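Local coordinates for p800 reaction center core protein (Heliobacterium modesticaldum, PDB 5V8K) that forms the core of a homodimeric photosynthetic reaction center, holding bacteriochlorophyll g antenna and electron-transfer pigments and probably sharing a [4Fe-4S] cluster with its twin, at residues A[443-448]-A[581-586]; A[267-272]-A[585-590]; A[113-118]-A[182-187]. All coordinates share one frame; numbering follows the deposited sequence.

Interaction 1 (A[443-448]-A[581-586]); sequences LAIFFS and IGCFLF. With DGG (1-[glycerolylphosphonyl]-2-[8-(2-hexyl-cyclopropyl)-octanal-1-yl]-3-[hexadecanal-1-yl]-glycerol), chain B.
The ring of Phe446 meets 581-586 with both an edge and a face. Its CE1 corner points into one face of the Phe586 ring, giving a T-shaped (edge-to-face) pair with planes at 82°. The centroids of these two rings are 5.1 Å apart. Phe446 CE1 lies 3.6 Å from Phe586 CD1. Over a face of Phe446 stands the thiol of Cys583, its SG 4.3 Å from the ring centroid and shifted toward the rim, a sulfur-aromatic contact. The same cysteine also presses on the ring corner, Cys583 CB being 3.8 Å from Phe446 CZ. Ile445 adds a second wall to the sulfur: its CG2 branch comes within 3.7 Å of Cys583 SG. Cys583 holds SG anti to its own N (chi1 173°), which carries the sulfur over the Phe446 face and also against that CG2 branch. Phe586 follows Cys583 by about one helical turn, and this spacing lets a single phenylalanine engage both. Beyond the first shell, Ile445 CD1 touches the end of one lipid chain, DGG C33, at 4.0 Å, while the Phe584 ring lies against the other chain. Ser448 OG bonds back to Ile445 O at 2.7 Å, within its own segment. The segments belong to two membrane helices of the PsaA/PsaB-type core, packed nearly parallel beside lipid and bacteriochlorophyll, crossing at 18° with axes 9.9 Å apart. Helix 520-539 covers one flank through Leu539 on Phe446 and Thr535 on Phe586, helix 258-291 brings Ile276 onto Ile445, and Phe540 of the second subunit packs on Phe586.

Interaction 2 (A[267-272]-A[585-590]); sequences HLVMGI and LFFKMT. With GBF (Bacteriochlorophyll g), chain C.
Val269 and Lys588 mark the nearest backbone approach of two membrane helices, their CA atoms 9.7 Å apart, too far for close backbone packing. The separation belongs to a chlorophyll-binding site in which both helices contact the same face of a bacteriochlorophyll g. Between the helices, Val269 CG1 reaches Phe587 CE2 at 4.0 Å, the valine and the phenylalanine passing alongside one another with their ends pointing opposite ways; CG1 also touches the end of Lys588. Lys588 bends once, at chi2 (-59°), then runs extended along a pyrrole ring of the pigment, CD lying 3.6 Å from C3B. Its ammonium NZ ends 3.5 Å from the pigment nitrogen NB and donates a hydrogen bond to a water that is the axial magnesium ligand. A leucine in place of Lys588 would probably leave the axial water without its ammonium donor and freer to turn or depart. From the other helix, Met270 brings its methyl CE over the same macrocycle, and the His267 ring receives the pigment's ester methyl CED over the centre of one face. His267 serves a second pigment: its NE2 ligates the magnesium of another bacteriochlorophyll g, while ND1 is bonded to Ala263 O. Two bonds hold the axial water: its O is 2.7 Å from Lys588 NZ. The same water O is 2.5 Å from the magnesium (MG) of the first pigment.

Interaction 3 (A[113-118]-A[182-187]); sequences MGKALV and FHYFAG. With GBF (Bacteriochlorophyll g), chain R.
Val118 packs against the backbone and CB atoms of His183 and Tyr184 where helix 113-137 begins and helix 162-186 ends. The two segments run antiparallel at 159°, axes 9.5 Å apart. Val118 has CG1 anti to its N (chi1 177°), placing that methyl 3.9 Å from Tyr184 CB and leaving CG2 to rest 3.9 Å from His183 O. Toward the partly exposed side, the Lys115 chain bends so that NZ approaches Tyr184 O, but at 3.8 Å this is a long polar contact.

His183 can be followed outward from the packing to the bacteriochlorophyll g whose magnesium it binds; a second, separate bacteriochlorophyll g touches both Lys115 and Tyr184. The CB of His183 is 4.2 Å from Val118 CG2, at the protein end of the side chain. Beyond CG, ND1 donates to Gly187 O at 2.9 Å with an N-H...O angle of 148°; the oxygen lies near the imidazole plane, although the donor stands well above the carbonyl plane. Phe182 CD2 sits over the centre of one ring face, and Phe188 stacks with the imidazole as well. On the far side of the ring, CD2 lies 3.7 Å from nitrogen NC of the ligated pigment and CE1 leans toward its NA. NE2, the tip, binds the magnesium at 2.5 Å. Phe182 itself lays a face on the same macrocycle. Gly187, leaving the helix with positive phi, turns its carbonyl back to ND1 and its O touches the methyl CED of that pigment.

With the proton on ND1 committed to a carbonyl, NE2 is left to offer its lone pair to the metal; the second-shell bond fixes the rotation of the imidazole and is likely to strengthen it as an axial ligand.

Overall arrangement
Following the chain from its N terminus, interaction 3 closes first: 113-118 meets 182-187 across 63 intervening residues, joining successive membrane helices in what is probably the antenna part, as in type I reaction centers. That loop is complete before the others open, and its nearest atoms lie about 20 Å from interaction 2 and about 24 Å from interaction 1. Interaction 2 opens at 267-272 and returns only on the C-terminal helix 575-599. Interaction 1 opens at 443-448, inside that span, and ends on the same helix, sharing Leu585 and Phe586. The two touch where Ser448 packs on Phe587 and Ile272, so helices 258-291, 437-447 and 575-599 meet in the reaction-center core.

Interaction 1 (A[443-448]-A[581-586])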
# COMPACT_ATOMS: atom_id res chain seq x y z
N LEU A 443 6.23 14.90 4.64
CA LEU A 443 6.64 14.30 3.38
C LEU A 443 8.07 13.81 3.48
O LEU A 443 8.42 12.78 2.90
CB LEU A 443 6.46 15.33 2.23
CG LEU A 443 6.66 14.89 0.78
CD1 LEU A 443 5.71 13.72 0.44
CD2 LEU A 443 6.47 16.01 -0.24
N ALA A 444 8.93 14.53 4.20
CA ALA A 444 10.29 14.04 4.37
C ALA A 444 10.31 12.73 5.16
O ALA A 444 11.06 11.80 4.83
CB ALA A 444 11.15 15.11 5.03
N ILE A 445 9.43 12.59 6.16
CA ILE A 445 9.30 11.33 6.89
C ILE A 445 8.94 10.20 5.93
O ILE A 445 9.52 9.11 6.00
CB ILE A 445 8.26 11.45 8.02
CG1 ILE A 445 8.70 12.49 9.09
CG2 ILE A 445 8.00 10.08 8.63
CD1 ILE A 445 9.95 12.07 9.91
N PHE A 446 7.95 10.43 5.07
CA PHE A 446 7.54 9.45 4.05
C PHE A 446 8.71 9.08 3.15
O PHE A 446 8.98 7.90 2.90
CB PHE A 446 6.42 10.01 3.16
CG PHE A 446 5.05 10.01 3.78
CD1 PHE A 446 4.46 8.83 4.17
CD2 PHE A 446 4.34 11.19 3.90
CE1 PHE A 446 3.15 8.83 4.75
CE2 PHE A 446 3.05 11.21 4.48
CZ PHE A 446 2.46 10.02 4.90
N PHE A 447 9.36 10.10 2.57
CA PHE A 447 10.45 9.88 1.62
C PHE A 447 11.64 9.15 2.27
O PHE A 447 12.41 8.47 1.58
CB PHE A 447 10.93 11.24 1.07
CG PHE A 447 10.06 11.83 -0.06
CD1 PHE A 447 8.80 11.34 -0.37
CD2 PHE A 447 10.54 12.88 -0.81
CE1 PHE A 447 8.03 11.91 -1.40
CE2 PHE A 447 9.77 13.45 -1.85
CZ PHE A 447 8.52 12.94 -2.13
N SER A 448 11.81 9.30 3.59
CA SER A 448 12.97 8.73 4.27
C SER A 448 12.96 7.21 4.22
O SER A 448 14.00 6.59 4.47
CB SER A 448 13.04 9.20 5.74
OG SER A 448 12.08 8.54 6.56
N ILE A 581 -1.33 11.88 12.25
CA ILE A 581 -1.50 10.52 12.75
C ILE A 581 -1.26 9.52 11.62
O ILE A 581 -0.66 8.45 11.81
CB ILE A 581 -2.91 10.35 13.35
CG1 ILE A 581 -3.05 11.21 14.59
CG2 ILE A 581 -3.21 8.87 13.67
CD1 ILE A 581 -4.48 11.36 15.10
N GLY A 582 -1.72 9.86 10.42
CA GLY A 582 -1.53 8.99 9.28
C GLY A 582 -0.08 8.83 8.93
O GLY A 582 0.39 7.73 8.64
N CYS A 583 0.67 9.93 8.96
CA CYS A 583 2.09 9.84 8.67
C CYS A 583 2.80 9.03 9.74
O CYS A 583 3.58 8.14 9.43
CB CYS A 583 2.69 11.24 8.52
SG CYS A 583 4.50 11.27 8.34
N PHE A 584 2.54 9.35 11.01
CA PHE A 584 3.16 8.63 12.12
C PHE A 584 2.94 7.12 11.98
O PHE A 584 3.89 6.34 12.06
CB PHE A 584 2.61 9.11 13.48
CG PHE A 584 3.12 8.31 14.61
CD1 PHE A 584 4.39 8.56 15.11
CD2 PHE A 584 2.40 7.26 15.12
CE1 PHE A 584 4.90 7.81 16.13
CE2 PHE A 584 2.92 6.50 16.16
CZ PHE A 584 4.19 6.79 16.66
N LEU A 585 1.69 6.70 11.79
CA LEU A 585 1.38 5.28 11.71
C LEU A 585 1.84 4.62 10.40
O LEU A 585 2.15 3.42 10.41
CB LEU A 585 -0.11 5.07 11.89
CG LEU A 585 -0.66 5.30 13.29
CD1 LEU A 585 -2.17 5.12 13.25
CD2 LEU A 585 -0.05 4.34 14.33
N PHE A 586 1.81 5.34 9.28
CA PHE A 586 2.28 4.80 8.02
C PHE A 586 3.76 4.44 8.14
O PHE A 586 4.17 3.30 7.88
CB PHE A 586 2.02 5.84 6.90
CG PHE A 586 2.33 5.39 5.55
CD1 PHE A 586 3.62 5.28 5.11
CD2 PHE A 586 1.31 5.12 4.67
CE1 PHE A 586 3.91 4.90 3.81
CE2 PHE A 586 1.57 4.75 3.35
CZ PHE A 586 2.89 4.63 2.93
C11 DGG B . -1.42 6.58 17.48
C10 DGG B . -1.82 7.87 18.15
C9 DGG B . -0.61 8.78 18.22
C8 DGG B . 0.07 8.98 16.87
C7 DGG B . 1.47 9.55 16.97
C6 DGG B . 1.56 11.04 17.25
C5 DGG B . 0.35 11.77 16.75
C4 DGG B . 0.38 13.24 17.12
C3 DGG B . -0.86 13.93 16.58
C2 DGG B . -0.83 15.42 16.85
C1 DGG B . -2.10 16.04 16.35
O1 DGG B . -3.10 15.41 16.27
O17 DGG B . -2.14 17.39 15.94
C17 DGG B . -3.36 18.07 15.72
C19 DGG B . -3.09 19.56 15.57
O19 DGG B . -2.35 19.78 14.37
C21 DGG B . -1.04 20.38 14.44
O21 DGG B . -0.96 21.31 15.19
C22 DGG B . 0.10 19.77 13.66
C23 DGG B . 0.50 18.36 14.13
C24 DGG B . 1.95 18.15 14.57
C25 DGG B . 2.18 17.39 15.88
C26 DGG B . 3.48 16.59 15.93
C27 DGG B . 3.36 15.30 15.15
C28 DGG B . 4.66 14.52 15.11
C29 DGG B . 4.45 13.08 14.66
C30 DGG B . 4.07 12.84 13.21
C31 DGG B . 5.00 11.84 12.57
C32 DGG B . 6.37 11.85 13.21
C33 DGG B . 7.30 10.86 12.59
C18 DGG B . -4.36 20.38 15.54
P DGG B . -6.52 21.01 14.52
OP1 DGG B . -6.13 22.41 14.79
OP2 DGG B . -5.17 20.21 14.41
OP3 DGG B . -7.27 20.25 15.54
OP4 DGG B . -7.38 20.91 13.20
C40 DGG B . -8.79 20.70 13.26
C41 DGG B . -9.61 21.76 12.50
O42 DGG B . -8.88 22.97 12.35
C43 DGG B . -11.00 22.06 13.09
O44 DGG B . -11.70 20.84 13.30

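Interaction 2 (A[267-272]-A[585-590])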
# COMPACT_ATOMS: atom_id res chain seq x y z
N HIS A 267 18.90 2.46 15.63
CA HIS A 267 19.66 3.71 15.56
C HIS A 267 19.56 4.38 14.18
O HIS A 267 19.62 5.60 14.10
CB HIS A 267 21.11 3.47 15.93
CG HIS A 267 21.30 3.24 17.40
ND1 HIS A 267 21.02 2.03 17.99
CD2 HIS A 267 21.65 4.08 18.40
CE1 HIS A 267 21.23 2.12 19.30
NE2 HIS A 267 21.59 3.36 19.57
N LEU A 268 19.39 3.59 13.12
CA LEU A 268 19.12 4.14 11.81
C LEU A 268 17.80 4.90 11.79
O LEU A 268 17.72 6.03 11.28
CB LEU A 268 19.10 3.00 10.79
CG LEU A 268 18.60 3.33 9.42
CD1 LEU A 268 19.46 4.45 8.86
CD2 LEU A 268 18.62 2.07 8.56
N VAL A 269 16.80 4.25 12.31
CA VAL A 269 15.47 4.82 12.29
C VAL A 269 15.40 6.10 13.19
O VAL A 269 14.92 7.15 12.80
CB VAL A 269 14.32 3.85 12.71
CG1 VAL A 269 13.00 4.57 12.83
CG2 VAL A 269 14.24 2.63 11.82
N MET A 270 15.95 6.01 14.38
CA MET A 270 15.90 7.14 15.32
C MET A 270 16.74 8.30 14.77
O MET A 270 16.46 9.45 14.98
CB MET A 270 16.36 6.82 16.77
CG MET A 270 15.48 5.87 17.54
SD MET A 270 13.97 6.68 18.02
CE MET A 270 13.63 5.94 19.58
N GLY A 271 17.85 7.97 14.16
CA GLY A 271 18.69 9.00 13.57
C GLY A 271 17.98 9.75 12.46
O GLY A 271 18.02 10.98 12.40
N ILE A 272 17.28 9.03 11.59
CA ILE A 272 16.52 9.69 10.53
C ILE A 272 15.47 10.60 11.14
O ILE A 272 15.22 11.72 10.66
CB ILE A 272 15.87 8.65 9.61
CG1 ILE A 272 16.92 7.87 8.80
CG2 ILE A 272 14.84 9.29 8.69
CD1 ILE A 272 17.75 8.67 7.87
N LEU A 585 1.69 6.70 11.79
CA LEU A 585 1.38 5.28 11.71
C LEU A 585 1.84 4.62 10.40
O LEU A 585 2.15 3.42 10.41
CB LEU A 585 -0.11 5.07 11.89
CG LEU A 585 -0.66 5.30 13.29
CD1 LEU A 585 -2.17 5.12 13.25
CD2 LEU A 585 -0.05 4.34 14.33
N PHE A 586 1.81 5.34 9.28
CA PHE A 586 2.28 4.80 8.02
C PHE A 586 3.76 4.44 8.14
O PHE A 586 4.17 3.30 7.88
CB PHE A 586 2.02 5.84 6.90
CG PHE A 586 2.33 5.39 5.55
CD1 PHE A 586 3.62 5.28 5.11
CD2 PHE A 586 1.31 5.12 4.67
CE1 PHE A 586 3.91 4.90 3.81
CE2 PHE A 586 1.57 4.75 3.35
CZ PHE A 586 2.89 4.63 2.93
N PHE A 587 4.47 5.40 8.64
CA PHE A 587 5.91 5.29 8.88
C PHE A 587 6.26 4.16 9.91
O PHE A 587 7.04 3.29 9.66
CB PHE A 587 6.58 6.60 9.35
CG PHE A 587 8.08 6.51 9.51
CD1 PHE A 587 8.92 6.52 8.41
CD2 PHE A 587 8.68 6.47 10.76
CE1 PHE A 587 10.26 6.47 8.56
CE2 PHE A 587 10.03 6.42 10.89
CZ PHE A 587 10.82 6.43 9.79
N LYS A 588 5.63 4.17 11.06
CA LYS A 588 5.95 3.21 12.11
C LYS A 588 5.48 1.80 11.76
O LYS A 588 6.12 0.83 12.14
CB LYS A 588 5.36 3.65 13.45
CG LYS A 588 6.19 4.74 14.13
CD LYS A 588 7.64 4.25 14.38
CE LYS A 588 8.53 5.23 15.13
NZ LYS A 588 9.85 4.52 15.42
N MET A 589 4.33 1.65 11.10
CA MET A 589 3.92 0.30 10.71
C MET A 589 4.87 -0.30 9.67
O MET A 589 5.11 -1.51 9.67
CB MET A 589 2.48 0.29 10.21
CG MET A 589 1.42 0.54 11.28
SD MET A 589 1.46 -0.60 12.67
CE MET A 589 2.26 0.46 13.80
N THR A 590 5.43 0.53 8.80
CA THR A 590 6.49 0.05 7.91
C THR A 590 7.68 -0.42 8.73
O THR A 590 8.22 -1.51 8.50
CB THR A 590 6.91 1.15 6.96
OG1 THR A 590 5.80 1.56 6.13
CG2 THR A 590 8.02 0.67 6.11
MG GBF C . 10.36 3.32 19.29
CHA GBF C . 13.48 1.96 20.23
CHB GBF C . 10.18 1.03 16.90
CHC GBF C . 6.96 4.08 19.18
CHD GBF C . 10.63 5.41 22.22
NA GBF C . 11.64 1.99 18.54
C1A GBF C . 12.84 1.52 18.93
C2A GBF C . 13.57 0.53 18.05
C3A GBF C . 12.47 0.29 17.00
C4A GBF C . 11.37 1.17 17.52
CMA GBF C . 12.88 0.71 15.57
CAA GBF C . 14.11 -0.77 18.70
CBA GBF C . 13.08 -1.66 19.42
CGA GBF C . 12.56 -1.02 20.70
O1A GBF C . 13.29 -0.74 21.64
O2A GBF C . 11.21 -0.51 20.76
NB GBF C . 8.78 2.61 18.21
C1B GBF C . 8.88 1.72 17.22
C2B GBF C . 7.62 1.50 16.70
C3B GBF C . 6.73 2.36 17.35
C4B GBF C . 7.52 3.07 18.26
CMB GBF C . 7.32 0.51 15.60
CAB GBF C . 5.26 2.53 17.15
CBB GBF C . 4.44 1.80 16.43
NC GBF C . 9.11 4.47 20.44
C1C GBF C . 7.80 4.69 20.24
C2C GBF C . 6.94 5.57 21.08
C3C GBF C . 8.13 5.87 21.90
C4C GBF C . 9.33 5.26 21.52
CMC GBF C . 6.37 6.72 20.27
CAC GBF C . 8.09 6.78 23.08
CBC GBF C . 6.81 7.46 23.51
ND GBF C . 11.64 3.74 20.77
C1D GBF C . 11.71 4.48 21.88
C2D GBF C . 12.91 4.31 22.93
C3D GBF C . 13.45 3.33 22.11
C4D GBF C . 12.78 2.96 20.92
CMD GBF C . 13.27 4.95 24.24
CAD GBF C . 14.69 2.54 22.14
OBD GBF C . 15.60 2.37 23.03
CBD GBF C . 14.80 1.74 20.87
CGD GBF C . 15.98 2.15 20.00
O1D GBF C . 16.51 1.34 19.27
O2D GBF C . 16.53 3.50 19.98
CED GBF C . 17.76 3.72 19.30
C1 GBF C . 10.72 0.13 21.94
C2 GBF C . 9.29 0.51 21.64
C3 GBF C . 8.58 1.36 22.40
C4 GBF C . 9.20 2.01 23.63
C5 GBF C . 7.14 1.70 22.03
C6 GBF C . 6.52 0.82 20.92
C7 GBF C . 5.04 1.17 20.81
C8 GBF C . 4.03 0.30 21.04
C9 GBF C . 4.29 -1.14 21.41
C10 GBF C . 2.60 0.78 20.96
C11 GBF C . 2.14 0.93 19.53
C12 GBF C . 0.71 1.45 19.51
C13 GBF C . 0.11 1.75 18.34
C14 GBF C . -1.30 2.26 18.30
C15 GBF C . 0.84 1.59 17.03
O HOH W 1 10.99 5.23 17.76

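Interaction 3 (A[113-118]-A[182-187])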
# COMPACT_ATOMS: atom_id res chain seq x y z
N MET A 113 21.82 29.56 28.46
CA MET A 113 22.08 28.30 27.76
C MET A 113 23.58 28.09 27.54
O MET A 113 24.04 26.94 27.55
CB MET A 113 21.29 28.29 26.45
CG MET A 113 19.85 27.83 26.67
SD MET A 113 18.77 27.64 25.23
CE MET A 113 18.53 29.36 24.76
N GLY A 114 24.35 29.16 27.37
CA GLY A 114 25.80 29.03 27.38
C GLY A 114 26.34 28.49 28.70
O GLY A 114 27.23 27.64 28.71
N LYS A 115 25.81 28.98 29.82
CA LYS A 115 26.22 28.45 31.13
C LYS A 115 25.85 26.98 31.26
O LYS A 115 26.66 26.16 31.71
CB LYS A 115 25.56 29.23 32.27
CG LYS A 115 26.13 30.60 32.57
CD LYS A 115 27.65 30.59 32.57
CE LYS A 115 28.23 31.86 33.16
NZ LYS A 115 29.61 32.06 32.65
N ALA A 116 24.60 26.64 30.94
CA ALA A 116 24.19 25.24 30.97
C ALA A 116 25.12 24.38 30.12
O ALA A 116 25.39 23.23 30.47
CB ALA A 116 22.75 25.11 30.46
N LEU A 117 25.63 24.92 29.02
CA LEU A 117 26.48 24.08 28.18
C LEU A 117 27.84 23.86 28.84
O LEU A 117 28.40 22.76 28.75
CB LEU A 117 26.62 24.68 26.79
CG LEU A 117 27.46 23.84 25.82
CD1 LEU A 117 26.96 22.40 25.72
CD2 LEU A 117 27.44 24.45 24.46
N VAL A 118 28.37 24.90 29.51
CA VAL A 118 29.57 24.74 30.33
C VAL A 118 29.37 23.61 31.33
O VAL A 118 30.22 22.71 31.47
CB VAL A 118 29.94 26.05 31.04
CG1 VAL A 118 31.14 25.86 31.94
CG2 VAL A 118 30.28 27.13 30.06
N PHE A 182 37.72 26.36 29.63
CA PHE A 182 37.98 27.38 28.62
C PHE A 182 36.72 28.18 28.32
O PHE A 182 36.74 29.41 28.32
CB PHE A 182 38.52 26.74 27.35
CG PHE A 182 38.53 27.69 26.18
CD1 PHE A 182 39.61 28.54 25.97
CD2 PHE A 182 37.45 27.77 25.34
CE1 PHE A 182 39.61 29.42 24.92
CE2 PHE A 182 37.44 28.64 24.27
CZ PHE A 182 38.52 29.47 24.06
N HIS A 183 35.61 27.49 28.05
CA HIS A 183 34.37 28.19 27.75
C HIS A 183 33.73 28.85 28.96
O HIS A 183 32.91 29.75 28.79
CB HIS A 183 33.36 27.26 27.14
CG HIS A 183 33.51 27.12 25.66
ND1 HIS A 183 33.43 28.19 24.80
CD2 HIS A 183 33.76 26.04 24.89
CE1 HIS A 183 33.62 27.78 23.56
NE2 HIS A 183 33.81 26.47 23.59
N TYR A 184 34.02 28.36 30.17
CA TYR A 184 33.53 29.08 31.33
C TYR A 184 34.01 30.52 31.29
O TYR A 184 33.26 31.45 31.63
CB TYR A 184 33.99 28.38 32.61
CG TYR A 184 33.66 29.13 33.86
CD1 TYR A 184 32.34 29.27 34.28
CD2 TYR A 184 34.65 29.69 34.64
CE1 TYR A 184 32.02 29.95 35.43
CE2 TYR A 184 34.35 30.37 35.80
CZ TYR A 184 33.04 30.50 36.19
OH TYR A 184 32.75 31.20 37.35
N PHE A 185 35.24 30.74 30.85
CA PHE A 185 35.86 32.05 30.86
C PHE A 185 35.59 32.84 29.57
O PHE A 185 35.40 34.05 29.62
CB PHE A 185 37.36 31.90 31.08
CG PHE A 185 37.72 31.52 32.48
CD1 PHE A 185 37.50 32.40 33.54
CD2 PHE A 185 38.29 30.28 32.75
CE1 PHE A 185 37.83 32.04 34.83
CE2 PHE A 185 38.62 29.92 34.04
CZ PHE A 185 38.39 30.80 35.08
N ALA A 186 35.55 32.15 28.43
CA ALA A 186 35.46 32.81 27.13
C ALA A 186 34.04 32.89 26.58
O ALA A 186 33.77 33.75 25.74
CB ALA A 186 36.35 32.08 26.11
N GLY A 187 33.15 32.04 27.03
CA GLY A 187 31.78 32.13 26.57
C GLY A 187 31.64 31.58 25.15
O GLY A 187 32.53 30.93 24.61
MG GBF R . 34.25 25.44 21.32
CHA GBF R . 35.84 28.34 20.19
CHB GBF R . 31.40 26.54 20.05
CHC GBF R . 32.94 22.43 22.40
CHD GBF R . 37.46 24.39 22.52
NA GBF R . 33.74 27.04 20.31
C1A GBF R . 34.37 28.17 19.95
C2A GBF R . 33.78 28.83 18.74
C3A GBF R . 32.31 28.55 19.10
C4A GBF R . 32.50 27.29 19.88
CMA GBF R . 31.64 29.60 19.96
CAA GBF R . 34.23 28.18 17.43
CBA GBF R . 33.68 28.90 16.21
CGA GBF R . 33.93 28.10 14.95
O1A GBF R . 34.57 27.06 14.97
O2A GBF R . 33.33 28.51 13.69
NB GBF R . 32.40 24.58 21.16
C1B GBF R . 31.32 25.19 20.68
C2B GBF R . 30.22 24.34 20.82
C3B GBF R . 30.67 23.20 21.48
C4B GBF R . 32.05 23.41 21.70
CMB GBF R . 28.83 24.66 20.35
CAB GBF R . 29.89 21.99 21.88
CBB GBF R . 28.61 21.70 21.68
NC GBF R . 35.05 23.80 22.24
C1C GBF R . 34.39 22.69 22.61
C2C GBF R . 34.97 21.54 23.34
C3C GBF R . 36.27 22.25 23.28
C4C GBF R . 36.28 23.50 22.66
CMC GBF R . 34.37 21.44 24.75
CAC GBF R . 37.52 21.69 23.86
CBC GBF R . 37.59 20.34 24.52
ND GBF R . 36.16 26.05 21.40
C1D GBF R . 37.35 25.70 21.86
C2D GBF R . 38.66 26.67 21.69
C3D GBF R . 37.86 27.60 21.04
C4D GBF R . 36.48 27.29 20.87
CMD GBF R . 40.12 26.66 22.05
CAD GBF R . 38.09 28.93 20.42
OBD GBF R . 39.08 29.73 20.31
CBD GBF R . 36.80 29.41 19.85
CGD GBF R . 36.34 30.70 20.45
O1D GBF R . 36.41 31.73 19.81
O2D GBF R . 35.77 30.75 21.79
CED GBF R . 34.76 31.72 22.09